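Local atomic coordinates of ATPase associated with various cellular activities, AAA_5 (Staphylothermus marinus, PDB entry 6N0S), a protein that is a McrB-type AAA+ ATPase that probably binds and hydrolyses ATP, represented here by its N-terminal EVE-like domain, whose PUA-like fold probably binds DNA. Residues V14-W19 with Y165-R170; W32-K37 with R122-S127; I57-G62 with G75-S80; P93-V98 with D130-F135. All blocks are in the same frame, centred on the assembly; numbering follows the deposited sequence.

Contact 1 (V14-W19 with Y165-R170)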
# COMPACT_ATOMS: atom_id res chain seq x y z
N VAL A 14 2.70 -0.93 -6.79
CA VAL A 14 3.59 -0.96 -5.63
C VAL A 14 3.02 -0.06 -4.54
O VAL A 14 2.62 1.07 -4.80
CB VAL A 14 5.01 -0.50 -5.98
CG1 VAL A 14 5.87 -0.35 -4.72
CG2 VAL A 14 5.68 -1.49 -6.93
N GLU A 15 2.98 -0.57 -3.33
CA GLU A 15 2.67 0.22 -2.14
C GLU A 15 3.99 0.68 -1.53
O GLU A 15 4.84 -0.15 -1.18
CB GLU A 15 1.88 -0.61 -1.12
CG GLU A 15 1.45 0.19 0.12
CD GLU A 15 1.10 -0.65 1.36
OE1 GLU A 15 1.78 -1.65 1.64
OE2 GLU A 15 0.14 -0.28 2.06
N ILE A 16 4.13 2.00 -1.36
CA ILE A 16 5.34 2.61 -0.82
C ILE A 16 5.12 2.97 0.66
O ILE A 16 4.20 3.72 1.00
CB ILE A 16 5.73 3.84 -1.65
CG1 ILE A 16 6.02 3.40 -3.08
CG2 ILE A 16 6.98 4.50 -1.06
CD1 ILE A 16 5.95 4.48 -4.01
N ASN A 17 5.93 2.40 1.54
CA ASN A 17 5.90 2.62 2.99
C ASN A 17 7.18 3.38 3.35
O ASN A 17 8.24 2.79 3.54
CB ASN A 17 5.79 1.29 3.73
CG ASN A 17 4.50 0.55 3.40
OD1 ASN A 17 3.47 0.79 4.00
ND2 ASN A 17 4.55 -0.37 2.42
N ASN A 18 7.09 4.71 3.34
CA ASN A 18 8.25 5.59 3.44
C ASN A 18 8.41 6.27 4.79
O ASN A 18 9.35 7.05 4.96
CB ASN A 18 8.14 6.69 2.38
CG ASN A 18 9.33 6.73 1.47
OD1 ASN A 18 9.80 5.69 0.98
ND2 ASN A 18 9.85 7.93 1.24
N TRP A 19 7.51 6.05 5.73
CA TRP A 19 7.50 6.79 6.97
C TRP A 19 7.93 5.87 8.10
O TRP A 19 7.84 4.64 7.99
CB TRP A 19 6.11 7.40 7.23
CG TRP A 19 5.66 8.34 6.11
CD1 TRP A 19 4.89 8.02 5.01
CD2 TRP A 19 5.98 9.75 5.96
NE1 TRP A 19 4.72 9.13 4.21
CE2 TRP A 19 5.37 10.20 4.76
CE3 TRP A 19 6.71 10.67 6.73
CZ2 TRP A 19 5.46 11.51 4.33
CZ3 TRP A 19 6.79 11.98 6.29
CH2 TRP A 19 6.18 12.39 5.10
N TYR A 165 2.14 7.06 -2.54
CA TYR A 165 1.77 5.90 -1.73
C TYR A 165 1.56 4.66 -2.59
O TYR A 165 2.06 3.59 -2.26
CB TYR A 165 0.51 6.21 -0.90
CG TYR A 165 -0.06 5.01 -0.14
CD1 TYR A 165 0.74 4.22 0.66
CD2 TYR A 165 -1.39 4.66 -0.27
CE1 TYR A 165 0.23 3.13 1.32
CE2 TYR A 165 -1.91 3.57 0.37
CZ TYR A 165 -1.10 2.81 1.17
OH TYR A 165 -1.61 1.71 1.81
N LEU A 166 0.83 4.77 -3.69
CA LEU A 166 0.62 3.66 -4.61
C LEU A 166 1.06 4.06 -6.01
O LEU A 166 0.62 5.10 -6.51
CB LEU A 166 -0.84 3.25 -4.64
CG LEU A 166 -1.39 2.78 -3.31
CD1 LEU A 166 -2.94 2.75 -3.31
CD2 LEU A 166 -0.81 1.41 -3.04
N VAL A 167 1.93 3.26 -6.62
CA VAL A 167 2.37 3.57 -7.98
C VAL A 167 2.19 2.36 -8.89
O VAL A 167 2.38 1.21 -8.45
CB VAL A 167 3.83 4.06 -8.00
CG1 VAL A 167 3.96 5.42 -7.26
CG2 VAL A 167 4.74 3.01 -7.37
N PRO A 168 1.84 2.58 -10.15
CA PRO A 168 1.71 1.50 -11.12
C PRO A 168 3.07 1.07 -11.63
O PRO A 168 3.97 1.90 -11.76
CB PRO A 168 0.89 2.17 -12.24
CG PRO A 168 1.41 3.55 -12.24
CD PRO A 168 1.70 3.89 -10.80
N ILE A 169 3.22 -0.23 -11.92
CA ILE A 169 4.40 -0.73 -12.62
C ILE A 169 4.00 -1.62 -13.79
O ILE A 169 2.87 -2.13 -13.89
CB ILE A 169 5.38 -1.49 -11.66
CG1 ILE A 169 4.72 -2.71 -11.03
CG2 ILE A 169 5.89 -0.56 -10.59
CD1 ILE A 169 5.71 -3.69 -10.20
N ARG A 170 4.92 -1.81 -14.70
CA ARG A 170 4.59 -2.59 -15.89
C ARG A 170 4.60 -4.08 -15.58
O ARG A 170 5.18 -4.51 -14.57
CB ARG A 170 5.61 -2.30 -16.97
CG ARG A 170 5.67 -0.83 -17.39
CD ARG A 170 6.87 -0.59 -18.33
NE ARG A 170 8.10 -0.71 -17.55
CZ ARG A 170 9.33 -0.86 -18.05
NH1 ARG A 170 9.51 -0.90 -19.38
NH2 ARG A 170 10.37 -0.97 -17.22
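Tyr165 and Glu15 lie side by side and point the same way. The phenol OH of Tyr165 donates to OE2 of Glu15 at 2.7 Å. It uses the anti lone pair of that oxygen, the one turned away from OE1. The carboxylate and ring planes are 52° apart. Glu15 CG sits 3.4 Å from Tyr165 CE1. Glu15 holds CG anti to its backbone N (chi1 -177°) and runs on extended. Its other oxygen, OE1, takes Asn17 ND2 at 3.1 Å from above the carboxylate plane, and ND2 also bonds to Tyr60 O. OE1 is bonded to His59 of the next strand as well. An alanine in place of Glu15 would probably leave the Tyr165 hydroxyl and His59 without their shared carboxylate and take one of two acceptors from Asn17 ND2.

The backbones pair as antiparallel strands at one end of the mixed sheet of this EVE-like, PUA-like domain. Strand 166-169 is the outermost there, and strand 12-17 lies between it and 54-61. Val14 and Val167 form the hydrogen-bonded pair, with Val14 N to Val167 O at 2.7 Å. Ile16 N reaches Tyr165 O at 2.8 Å.

Leu166 shares the sheet face of Glu15. Its CD2 lies 3.8 Å from Glu15 CA and also covers one face of the Tyr165 ring toward the rim. On the other face, Val14 CB meets Val167 CG2 at 3.8 Å. Val14 CG2 meets Ile169 CG2 at 3.8 Å, the two side chains crossing at about a right angle. Ile16 crosses Val167 likewise, CD1 against both methyls, and Trp161 touches both residues.

Contact 2 (W32-K37 with R122-S127)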
# COMPACT_ATOMS: atom_id res chain seq x y z
N TRP A 32 -4.61 1.80 2.47
CA TRP A 32 -5.52 2.83 2.93
C TRP A 32 -4.78 4.15 2.95
O TRP A 32 -3.55 4.19 3.02
CB TRP A 32 -6.08 2.47 4.31
CG TRP A 32 -5.10 2.59 5.42
CD1 TRP A 32 -4.26 1.62 5.88
CD2 TRP A 32 -4.88 3.73 6.22
NE1 TRP A 32 -3.51 2.10 6.92
CE2 TRP A 32 -3.87 3.40 7.15
CE3 TRP A 32 -5.43 5.02 6.24
CZ2 TRP A 32 -3.41 4.30 8.10
CZ3 TRP A 32 -4.96 5.92 7.17
CH2 TRP A 32 -3.96 5.56 8.09
N GLY A 33 -5.54 5.23 2.89
CA GLY A 33 -4.95 6.55 2.83
C GLY A 33 -6.04 7.60 2.72
O GLY A 33 -7.22 7.29 2.54
N MSE A 34 -5.61 8.85 2.81
CA MSE A 34 -6.51 9.96 2.70
C MSE A 34 -6.67 10.31 1.24
O MSE A 34 -5.69 10.55 0.56
CB MSE A 34 -5.96 11.17 3.47
CG MSE A 34 -6.88 12.40 3.43
SE MSE A 34 -6.10 13.92 4.46
CE MSE A 34 -5.78 13.03 6.00
N ILE A 35 -7.93 10.38 0.80
CA ILE A 35 -8.23 10.46 -0.61
C ILE A 35 -7.61 11.71 -1.22
O ILE A 35 -6.85 11.63 -2.19
CB ILE A 35 -9.75 10.39 -0.82
CG1 ILE A 35 -10.24 8.98 -0.48
CG2 ILE A 35 -10.15 10.77 -2.26
CD1 ILE A 35 -11.76 8.77 -0.49
N LYS A 36 -7.84 12.88 -0.61
CA LYS A 36 -7.35 14.14 -1.18
C LYS A 36 -5.83 14.21 -1.21
O LYS A 36 -5.27 15.05 -1.94
CB LYS A 36 -7.90 15.35 -0.42
CG LYS A 36 -7.30 15.56 0.97
CD LYS A 36 -8.02 16.66 1.78
CE LYS A 36 -7.05 17.35 2.78
NZ LYS A 36 -7.66 18.50 3.51
N LYS A 37 -5.13 13.35 -0.49
CA LYS A 37 -3.68 13.28 -0.60
C LYS A 37 -3.20 12.36 -1.72
O LYS A 37 -2.03 12.46 -2.12
CB LYS A 37 -3.06 12.79 0.71
CG LYS A 37 -3.21 13.74 1.88
CD LYS A 37 -2.01 14.71 1.98
CE LYS A 37 -2.15 15.72 3.14
NZ LYS A 37 -2.10 15.07 4.49
N ARG A 122 0.64 11.99 13.34
CA ARG A 122 1.67 13.02 13.26
C ARG A 122 1.81 13.57 11.84
O ARG A 122 2.07 14.77 11.65
CB ARG A 122 3.02 12.47 13.69
CG ARG A 122 3.19 12.24 15.15
CD ARG A 122 4.60 11.86 15.43
NE ARG A 122 5.48 13.00 15.20
CZ ARG A 122 5.64 14.01 16.05
NH1 ARG A 122 4.99 14.04 17.22
NH2 ARG A 122 6.47 14.99 15.73
N ILE A 123 1.67 12.71 10.84
CA ILE A 123 2.07 13.05 9.49
C ILE A 123 0.90 13.56 8.65
O ILE A 123 1.06 14.51 7.87
CB ILE A 123 2.75 11.82 8.86
CG1 ILE A 123 4.10 11.64 9.53
CG2 ILE A 123 2.95 11.98 7.35
CD1 ILE A 123 4.66 10.31 9.34
N ILE A 124 -0.28 12.96 8.76
CA ILE A 124 -1.37 13.32 7.85
C ILE A 124 -2.39 14.30 8.45
O ILE A 124 -3.10 14.97 7.67
CB ILE A 124 -2.11 12.08 7.30
CG1 ILE A 124 -2.73 11.23 8.40
CG2 ILE A 124 -1.16 11.25 6.46
CD1 ILE A 124 -3.53 10.08 7.87
N ARG A 125 -2.49 14.40 9.77
CA ARG A 125 -3.34 15.38 10.45
C ARG A 125 -4.74 15.47 9.85
O ARG A 125 -5.09 16.48 9.23
CB ARG A 125 -2.65 16.74 10.44
CG ARG A 125 -1.22 16.68 11.00
CD ARG A 125 -0.48 18.00 10.93
NE ARG A 125 -0.12 18.37 9.56
CZ ARG A 125 0.91 17.87 8.89
NH1 ARG A 125 1.71 16.97 9.44
NH2 ARG A 125 1.14 18.26 7.65
N PRO A 126 -5.58 14.46 10.04
CA PRO A 126 -6.92 14.52 9.48
C PRO A 126 -7.76 15.59 10.14
O PRO A 126 -7.52 16.01 11.27
CB PRO A 126 -7.49 13.13 9.79
CG PRO A 126 -6.32 12.30 10.17
CD PRO A 126 -5.37 13.23 10.81
N SER A 127 -8.77 16.03 9.41
CA SER A 127 -9.84 16.85 9.93
C SER A 127 -11.13 16.04 9.89
O SER A 127 -11.19 14.95 9.31
CB SER A 127 -9.99 18.12 9.10
OG SER A 127 -10.63 17.85 7.85
O HOH W 1 0.49 15.30 5.19
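Ile124 faces Met34, a selenomethionine, and these two bury the most surface in the contact. The Met34 chain has CG anti to its backbone N (chi1 -179°) and stays extended until it bends at chi3 (-52°). The terminal methyl CE does the touching. It lies 4.0 Å from Ile124 CB and 3.7 Å from the Ile124 carbonyl O. Beyond the end of the helix, the same CE meets Pro126, 4.2 Å from its CB.

Ile124 belongs to the last turn of helix 110-124. Arg125 then leaves helical geometry with positive phi, and the chain turns so that Pro126 also comes up to Met34. The contact therefore sets the C-terminal end of this helix against the end of strand 30-34, an outer strand of the three-stranded antiparallel sheet. Trp32, on the same strand, approaches Ile124 CD1 obliquely and more loosely. Its NE1 is bonded to Tyr116 of the same helix. Phe132 of the neighbouring strand touches Met34, Trp32 and Ile124.

Lys37 follows Met34 in a short 3-10 turn, where Lys37 N bonds to Met34 O. Its side chain bends at chi2 and chi4. NZ lies 3.3 Å from Ile124 O. A water accepts from NZ at 2.7 Å and donates to Ile123 O at 2.9 Å. The contact is thus apolar at Met34 and polar at Lys37, on its exposed side. There the lysine charge lies beside carbonyl groups of the helix C-terminus, where the helix dipole would probably be favourable to it, though the nearby Arg125 guanidinium would probably offset part of this.

Contact 3 (I57-G62 with G75-S80); sequences IIHYIG and GESVLS
His59 turns one edge of its imidazole to Ser77, and Ile57 CG2 overlaps one ring face, 3.7 Å above the plane and toward the rim. NE2 and Ser77 OG are hydrogen-bonded at 2.9 Å, and either could be the donor. With an angle of 167° at the hydrogen, the bond is nearly straight. Ser77 OG lies between its own backbone N and carbonyl carbon (chi1 62°), and the oxygen meets the ring edge close to its plane. The second ring nitrogen, ND1, is bonded to Glu15 OE1 of the adjacent strand. A phenylalanine in place of His59 would probably leave Ser77 OG and the Glu15 carboxylate each without its imidazole partner.

The strands form the beta hairpin 54-61 and 72-80 within the mixed sheet. Ile57 and Ser77 are a hydrogen-bonded antiparallel pair, with Ile57 N to Ser77 O at 2.9 Å and Ser77 N to Ile57 O at 2.8 Å. His59 N bonds to Gly75 O at 2.9 Å.

Ile57 shares the sheet face of His59 and Ser77, and its CG1 meets Leu79 CB at 4.1 Å. Ile58 and Glu76 lie on the other face as a non-hydrogen-bonded pair. Ile58 CG1 packs on Glu76 CB, and the Glu76 carboxylate goes on to Tyr174, His178 and Tyr143.

The imidazole is thus buried and bonded at both nitrogens, to Ser77 and to Glu15, which probably fixes its rotation and leaves it little freedom to flip.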
# COMPACT_ATOMS: atom_id res chain seq x y z
N ILE A 57 -0.02 -6.67 -5.82
CA ILE A 57 0.59 -5.57 -5.08
C ILE A 57 1.93 -6.02 -4.55
O ILE A 57 2.02 -7.00 -3.80
CB ILE A 57 -0.32 -5.10 -3.93
CG1 ILE A 57 -1.73 -4.84 -4.42
CG2 ILE A 57 0.29 -3.87 -3.23
CD1 ILE A 57 -1.90 -3.77 -5.41
N ILE A 58 2.97 -5.33 -4.93
CA ILE A 58 4.28 -5.50 -4.31
C ILE A 58 4.47 -4.42 -3.26
O ILE A 58 4.17 -3.25 -3.48
CB ILE A 58 5.39 -5.46 -5.37
CG1 ILE A 58 5.24 -6.65 -6.33
CG2 ILE A 58 6.71 -5.49 -4.69
CD1 ILE A 58 6.32 -6.63 -7.41
N HIS A 59 5.00 -4.82 -2.10
CA HIS A 59 5.13 -3.95 -0.93
C HIS A 59 6.58 -3.50 -0.79
O HIS A 59 7.49 -4.33 -0.68
CB HIS A 59 4.63 -4.66 0.33
CG HIS A 59 3.18 -5.02 0.26
ND1 HIS A 59 2.18 -4.13 0.58
CD2 HIS A 59 2.55 -6.15 -0.16
CE1 HIS A 59 1.00 -4.71 0.38
NE2 HIS A 59 1.20 -5.93 -0.08
N TYR A 60 6.78 -2.19 -0.81
CA TYR A 60 8.10 -1.57 -0.75
C TYR A 60 8.24 -0.79 0.56
O TYR A 60 7.29 -0.14 1.01
CB TYR A 60 8.28 -0.62 -1.95
CG TYR A 60 9.52 0.25 -1.90
CD1 TYR A 60 10.75 -0.23 -2.31
CD2 TYR A 60 9.45 1.55 -1.45
CE1 TYR A 60 11.87 0.56 -2.28
CE2 TYR A 60 10.57 2.35 -1.42
CZ TYR A 60 11.78 1.84 -1.82
OH TYR A 60 12.90 2.63 -1.77
N ILE A 61 9.45 -0.80 1.10
CA ILE A 61 9.78 -0.17 2.36
C ILE A 61 10.84 0.88 2.08
O ILE A 61 11.90 0.54 1.54
CB ILE A 61 10.30 -1.22 3.36
CG1 ILE A 61 9.34 -2.40 3.46
CG2 ILE A 61 10.51 -0.62 4.68
CD1 ILE A 61 7.98 -2.09 4.04
N GLY A 62 10.57 2.13 2.42
CA GLY A 62 11.59 3.17 2.31
C GLY A 62 12.64 3.07 3.42
O GLY A 62 12.47 2.39 4.43
N GLY A 75 7.56 -8.24 -0.10
CA GLY A 75 6.59 -9.28 -0.38
C GLY A 75 5.53 -8.77 -1.31
O GLY A 75 5.58 -7.62 -1.78
N GLU A 76 4.53 -9.62 -1.56
CA GLU A 76 3.45 -9.22 -2.44
C GLU A 76 2.14 -9.84 -1.99
O GLU A 76 2.12 -10.79 -1.21
CB GLU A 76 3.76 -9.59 -3.90
CG GLU A 76 4.13 -11.04 -4.15
CD GLU A 76 4.28 -11.31 -5.63
OE1 GLU A 76 3.23 -11.55 -6.28
OE2 GLU A 76 5.43 -11.23 -6.13
N SER A 77 1.05 -9.26 -2.46
CA SER A 77 -0.29 -9.69 -2.10
C SER A 77 -1.22 -9.46 -3.28
O SER A 77 -0.79 -9.02 -4.35
CB SER A 77 -0.81 -8.94 -0.87
OG SER A 77 -0.87 -7.58 -1.16
N VAL A 78 -2.51 -9.69 -3.06
CA VAL A 78 -3.52 -9.66 -4.10
C VAL A 78 -4.65 -8.75 -3.65
O VAL A 78 -5.10 -8.83 -2.49
CB VAL A 78 -4.04 -11.08 -4.42
CG1 VAL A 78 -5.16 -11.04 -5.43
CG2 VAL A 78 -2.93 -11.96 -4.97
N LEU A 79 -5.09 -7.88 -4.54
CA LEU A 79 -6.23 -6.99 -4.30
C LEU A 79 -7.35 -7.41 -5.25
O LEU A 79 -7.27 -7.14 -6.46
CB LEU A 79 -5.80 -5.54 -4.52
CG LEU A 79 -6.89 -4.48 -4.65
CD1 LEU A 79 -7.81 -4.57 -3.57
CD2 LEU A 79 -6.29 -3.08 -4.66
N SER A 80 -8.39 -8.04 -4.72
CA SER A 80 -9.42 -8.70 -5.52
C SER A 80 -10.77 -8.04 -5.31
O SER A 80 -11.07 -7.55 -4.22
CB SER A 80 -9.55 -10.18 -5.17
OG SER A 80 -10.32 -10.33 -3.99

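Contact 4 (P93-V98 with D130-F135); sequences PEIKKV and DRFFLF
Ile95 drives its CD1 methyl into strand 132-135. The methyl lies 3.6 Å from Phe133 O, 3.8 Å from Phe132 CB and 4.0 Å from Leu134 CB. This is helix-on-sheet packing in the EVE-like domain: helix 92-105 covers one face of the small antiparallel sheet, with the axis of its segment 93-98 running 9.5 Å from that of strand 132-135 and only 22° from parallel. Phe132 and Leu134 both face the helix, while Phe133 between them points away.

Ile95 holds CG1 anti to its backbone N (chi1 -162°), and CD1 continues extended. The other branch, CG2, approaches the Phe132 ring obliquely, nearest its CG. The two side chains cross at about a right angle. One turn along the helix, Val98 adds a second apolar touch, to Leu134. At the margin, Glu94 and Arg131 bring opposite charges near each other, too far apart for a salt bridge.

Further out, Trp32 and Tyr90 of the two flanking strands also touch Ile95, and Tyr90 reaches Val98 and Leu134 as well. Pro126 also touches Phe132. On the far side of the strand, Phe133 stacks on Tyr42. Strand 132-136 is fixed in turn by backbone bonds from Phe133 to Gly33 and from Phe135 to Leu31. The Val98 and Leu134 side chains cross at a slant, with Val98 CG1 3.7 Å from Leu134 CD2.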
# COMPACT_ATOMS: atom_id res chain seq x y z
N PRO A 93 -11.79 8.55 12.46
CA PRO A 93 -12.13 7.66 13.58
C PRO A 93 -12.70 6.34 13.10
O PRO A 93 -12.40 5.30 13.66
CB PRO A 93 -13.13 8.49 14.40
CG PRO A 93 -12.89 9.91 13.98
CD PRO A 93 -12.47 9.85 12.55
N GLU A 94 -13.49 6.36 12.02
CA GLU A 94 -14.10 5.14 11.51
C GLU A 94 -13.04 4.18 10.98
O GLU A 94 -13.09 2.98 11.24
CB GLU A 94 -15.09 5.48 10.38
CG GLU A 94 -16.36 6.17 10.81
CD GLU A 94 -17.11 6.82 9.62
OE1 GLU A 94 -16.73 6.61 8.44
OE2 GLU A 94 -18.07 7.56 9.89
N ILE A 95 -12.11 4.68 10.16
CA ILE A 95 -11.17 3.73 9.56
C ILE A 95 -10.18 3.22 10.60
O ILE A 95 -9.76 2.07 10.53
CB ILE A 95 -10.47 4.35 8.33
CG1 ILE A 95 -9.84 3.23 7.48
CG2 ILE A 95 -9.41 5.36 8.74
CD1 ILE A 95 -9.34 3.70 6.17
N LYS A 96 -9.79 4.06 11.57
CA LYS A 96 -8.99 3.60 12.72
C LYS A 96 -9.59 2.37 13.39
O LYS A 96 -8.88 1.45 13.81
CB LYS A 96 -8.94 4.66 13.81
CG LYS A 96 -7.96 5.71 13.69
CD LYS A 96 -8.32 6.69 14.80
CE LYS A 96 -7.14 6.97 15.71
NZ LYS A 96 -6.89 5.83 16.61
N LYS A 97 -10.90 2.40 13.59
CA LYS A 97 -11.57 1.32 14.29
C LYS A 97 -11.62 0.08 13.41
O LYS A 97 -11.46 -1.04 13.90
CB LYS A 97 -12.97 1.82 14.70
CG LYS A 97 -13.82 0.85 15.46
CD LYS A 97 -15.14 1.52 15.86
CE LYS A 97 -16.05 0.55 16.62
NZ LYS A 97 -15.53 0.29 18.02
N VAL A 98 -11.82 0.24 12.11
CA VAL A 98 -11.81 -0.91 11.20
C VAL A 98 -10.42 -1.52 11.12
O VAL A 98 -10.25 -2.75 11.13
CB VAL A 98 -12.31 -0.48 9.81
CG1 VAL A 98 -12.08 -1.60 8.81
CG2 VAL A 98 -13.77 -0.05 9.87
N ASP A 130 -12.18 15.08 6.38
CA ASP A 130 -11.30 14.31 5.50
C ASP A 130 -11.83 12.89 5.37
O ASP A 130 -12.27 12.27 6.34
CB ASP A 130 -9.87 14.29 6.04
CG ASP A 130 -9.19 15.65 5.97
OD1 ASP A 130 -9.69 16.52 5.23
OD2 ASP A 130 -8.16 15.85 6.64
N ARG A 131 -11.77 12.36 4.15
CA ARG A 131 -12.23 11.03 3.81
C ARG A 131 -11.07 10.13 3.44
O ARG A 131 -10.05 10.58 2.89
CB ARG A 131 -13.19 11.06 2.61
CG ARG A 131 -14.21 12.19 2.63
CD ARG A 131 -15.13 12.04 3.82
NE ARG A 131 -15.84 10.77 3.75
CZ ARG A 131 -16.41 10.16 4.78
NH1 ARG A 131 -16.33 10.68 5.99
NH2 ARG A 131 -17.02 9.00 4.60
N PHE A 132 -11.28 8.84 3.63
CA PHE A 132 -10.25 7.81 3.57
C PHE A 132 -10.74 6.65 2.71
O PHE A 132 -11.92 6.31 2.74
CB PHE A 132 -9.89 7.31 4.99
CG PHE A 132 -9.13 8.30 5.78
CD1 PHE A 132 -9.78 9.30 6.49
CD2 PHE A 132 -7.76 8.27 5.77
CE1 PHE A 132 -9.07 10.26 7.16
CE2 PHE A 132 -7.03 9.23 6.47
CZ PHE A 132 -7.68 10.22 7.15
N PHE A 133 -9.83 6.06 1.93
CA PHE A 133 -10.10 4.84 1.20
C PHE A 133 -9.48 3.65 1.92
O PHE A 133 -8.51 3.79 2.68
CB PHE A 133 -9.59 4.92 -0.26
CG PHE A 133 -8.09 4.99 -0.40
CD1 PHE A 133 -7.32 3.85 -0.43
CD2 PHE A 133 -7.46 6.21 -0.56
CE1 PHE A 133 -5.94 3.92 -0.59
CE2 PHE A 133 -6.08 6.29 -0.72
CZ PHE A 133 -5.33 5.14 -0.74
N LEU A 134 -10.06 2.46 1.65
CA LEU A 134 -9.60 1.21 2.23
C LEU A 134 -9.82 0.08 1.24
O LEU A 134 -10.94 -0.14 0.79
CB LEU A 134 -10.36 0.90 3.52
CG LEU A 134 -10.08 -0.43 4.22
CD1 LEU A 134 -8.65 -0.55 4.56
CD2 LEU A 134 -10.93 -0.47 5.45
N PHE A 135 -8.76 -0.66 0.96
CA PHE A 135 -8.84 -1.90 0.22
C PHE A 135 -8.37 -3.03 1.12
O PHE A 135 -7.31 -2.94 1.76
CB PHE A 135 -7.97 -1.86 -1.04
CG PHE A 135 -8.44 -0.87 -2.07
CD1 PHE A 135 -9.56 -1.12 -2.84
CD2 PHE A 135 -7.76 0.31 -2.26
CE1 PHE A 135 -9.98 -0.24 -3.80
CE2 PHE A 135 -8.20 1.21 -3.22
CZ PHE A 135 -9.32 0.92 -3.99

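How the contacts relate
Starting from the N terminus, strand 12-17 opens contact 1, which closes only at strand 166-169 and so encloses the other three. Strand 30-34 then opens contact 2. Contact 3 is nested inside it as the local hairpin 54-61 and 72-80. Helix 92-105 opens contact 4 before helix 110-124 closes contact 2. Strand 132-136 closes contact 4 after that, so contacts 2 and 4 cross. Contacts 1 and 3 share the mixed sheet, where Asn17 O probably bonds to Gly62 N. Contacts 2 and 4 share the small sheet. Tyr165 links the two regions, probably bonding to Trp32 N and packing on Phe133. Leu79 and Phe135 join contacts 3 and 4.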